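PDB 5DL7: porin from Acinetobacter baumannii AB307-0294, which probably acts as an OprD-family outer-membrane porin, a beta-barrel channel letting small substrates, perhaps vanillate among them, cross the outer membrane. Local coordinates for residues N154-P157 with N158-L161. Residues are numbered along the deposited sequence; the frame is centred on the assembly and turned at random.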
ATOM      1  N   ASN A 154      20.261   8.551 -11.149  1.00 33.46           N
ATOM      2  CA  ASN A 154      19.590   8.673 -12.454  1.00 35.83           C
ATOM      3  C   ASN A 154      20.650   8.953 -13.486  1.00 35.51           C
ATOM      4  O   ASN A 154      20.434   9.577 -14.544  1.00 35.32           O
ATOM      5  CB  ASN A 154      18.516   9.720 -12.419  1.00 38.23           C
ATOM      6  CG  ASN A 154      17.247   9.169 -11.846  1.00 39.79           C
ATOM      7  OD1 ASN A 154      16.850   9.488 -10.740  1.00 40.71           O
ATOM      8  ND2 ASN A 154      16.691   8.235 -12.482  1.00 38.81           N
ATOM      9  N   GLU A 155      21.901   8.656 -13.149  1.00 35.52           N
ATOM     10  CA  GLU A 155      22.999   8.907 -14.105  1.00 37.18           C
ATOM     11  C   GLU A 155      22.875   8.151 -15.433  1.00 32.88           C
ATOM     12  O   GLU A 155      23.329   8.698 -16.481  1.00 37.55           O
ATOM     13  CB  GLU A 155      24.342   8.486 -13.551  1.00 42.77           C
ATOM     14  CG  GLU A 155      24.970   9.381 -12.523  1.00 46.88           C
ATOM     15  CD  GLU A 155      25.350  10.761 -13.099  1.00 53.61           C
ATOM     16  OE1 GLU A 155      26.267  10.834 -13.846  1.00 58.74           O
ATOM     17  OE2 GLU A 155      24.654  11.748 -12.910  1.00 56.85           O
ATOM     18  N   ILE A 156      22.301   7.015 -15.418  1.00 32.16           N
ATOM     19  CA  ILE A 156      22.067   6.226 -16.638  1.00 32.34           C
ATOM     20  C   ILE A 156      20.718   6.575 -17.236  1.00 30.93           C
ATOM     21  O   ILE A 156      19.688   6.363 -16.584  1.00 28.57           O
ATOM     22  CB  ILE A 156      22.193   4.768 -16.335  1.00 31.90           C
ATOM     23  CG1 ILE A 156      23.627   4.450 -15.846  1.00 36.88           C
ATOM     24  CG2 ILE A 156      21.951   3.987 -17.582  1.00 31.76           C
ATOM     25  CD1 ILE A 156      23.731   3.053 -15.361  1.00 37.18           C
ATOM     26  N   PRO A 157      20.685   7.019 -18.425  1.00 32.68           N
ATOM     27  CA  PRO A 157      19.410   7.381 -19.094  1.00 34.91           C
ATOM     28  C   PRO A 157      18.403   6.216 -19.037  1.00 35.06           C
ATOM     29  O   PRO A 157      18.737   5.056 -19.241  1.00 34.89           O
ATOM     30  CB  PRO A 157      19.852   7.721 -20.524  1.00 36.41           C
ATOM     31  CG  PRO A 157      21.276   8.204 -20.361  1.00 38.26           C
ATOM     32  CD  PRO A 157      21.821   7.307 -19.315  1.00 36.27           C
ATOM     33  N   ASN A 158      17.168   6.565 -18.623  1.00 33.35           N
ATOM     34  CA  ASN A 158      16.017   5.575 -18.632  1.00 35.47           C
ATOM     35  C   ASN A 158      16.087   4.579 -17.476  1.00 34.98           C
ATOM     36  O   ASN A 158      15.098   3.905 -17.261  1.00 35.71           O
ATOM     37  CB  ASN A 158      15.918   4.809 -20.017  1.00 36.24           C
ATOM     38  CG  ASN A 158      15.904   5.710 -21.182  1.00 40.64           C
ATOM     39  OD1 ASN A 158      16.829   5.723 -22.138  1.00 43.09           O
ATOM     40  ND2 ASN A 158      15.040   6.636 -21.066  1.00 40.79           N
ATOM     41  N   LEU A 159      17.183   4.584 -16.681  1.00 31.75           N
ATOM     42  CA  LEU A 159      17.356   3.610 -15.607  1.00 31.72           C
ATOM     43  C   LEU A 159      17.476   4.357 -14.282  1.00 31.66           C
ATOM     44  O   LEU A 159      18.290   5.185 -14.131  1.00 37.79           O
ATOM     45  CB  LEU A 159      18.538   2.815 -15.884  1.00 32.43           C
ATOM     46  CG  LEU A 159      18.911   1.693 -14.939  1.00 36.23           C
ATOM     47  CD1 LEU A 159      17.869   0.586 -14.785  1.00 36.01           C
ATOM     48  CD2 LEU A 159      20.225   1.039 -15.322  1.00 39.39           C
ATOM     49  N   GLN A 160      16.700   4.008 -13.314  1.00 27.24           N
ATOM     50  CA  GLN A 160      16.859   4.569 -12.029  1.00 26.14           C
ATOM     51  C   GLN A 160      17.375   3.460 -11.108  1.00 26.58           C
ATOM     52  O   GLN A 160      16.682   2.456 -10.985  1.00 28.68           O
ATOM     53  CB  GLN A 160      15.487   5.018 -11.491  1.00 29.30           C
ATOM     54  CG  GLN A 160      15.644   5.595 -10.086  1.00 30.70           C
ATOM     55  CD  GLN A 160      14.470   6.529  -9.650  1.00 40.66           C
ATOM     56  OE1 GLN A 160      14.356   7.682 -10.084  1.00 42.60           O
ATOM     57  NE2 GLN A 160      13.756   6.086  -8.626  1.00 40.95           N
ATOM     58  N   LEU A 161      18.499   3.613 -10.493  1.00 25.16           N
ATOM     59  CA  LEU A 161      19.090   2.651  -9.569  1.00 25.06           C
ATOM     60  C   LEU A 161      18.775   3.257  -8.143  1.00 24.64           C
ATOM     61  O   LEU A 161      18.918   4.444  -7.927  1.00 28.12           O
ATOM     62  CB  LEU A 161      20.578   2.654  -9.739  1.00 27.12           C
ATOM     63  CG  LEU A 161      20.912   2.066 -11.131  1.00 29.42           C
ATOM     64  CD1 LEU A 161      22.404   2.297 -11.286  1.00 34.74           C
ATOM     65  CD2 LEU A 161      20.493   0.636 -11.257  1.00 30.73           C
TER
HETATM   66  O   HOH W   1      20.928   5.516 -13.306  1.00 27.68           O
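Ile156 and Leu159 meet at the two ends of a type II beta turn, their side chains running alongside each other on one side of it. From its CB, 4.2 Å from Leu159 CB, Ile156 sends out two branches. The methyl CG2 rests 4.0 Å from Leu159 CB, while the longer branch runs through CG1 to CD1, which reaches Leu159 CD2 at 4.0 Å and, more loosely, Leu161 CD1 at 4.4 Å. CG1 lies anti to the carbonyl carbon (chi1 -62°), and the nearly straight continuation carries CD1 out beside the leucines. A beta-branched residue suits this place because its short methyl and its longer arm touch Leu159 at two points, CB and CD2, in an apolar patch on the surface. The turn itself is closed by Leu159 N donating to Ile156 O, 3.1 Å away. Pro157 and Asn158 fill its two corners: the proline ring restrains phi near the value the first corner needs, and asparagine tolerates the positive phi (77°) of the second. The whole is the connection between neighbouring antiparallel strands 149-153 and 159-170 of the porin barrel, where Leu159 and Asn158 also touch Tyr205 on the next strand, 198-206. Behind the turn a water bridges the wider part of the loop, accepting from Ile156 N and donating to Leu159 O (2.8 Å), so that two backbone groups too far apart to pair directly are joined. Beyond it, the side-chain amides of Asn154 and Gln160 come together with their planes 68° apart; the extended chain of Gln160 brings OE1 to 3.7 Å from Asn154 CG, and its NE2 is hydrogen-bonded to Glu162. Glu155 turns away from 158-161, its carboxylate forming a salt bridge with Arg118 and accepting from Lys119 N.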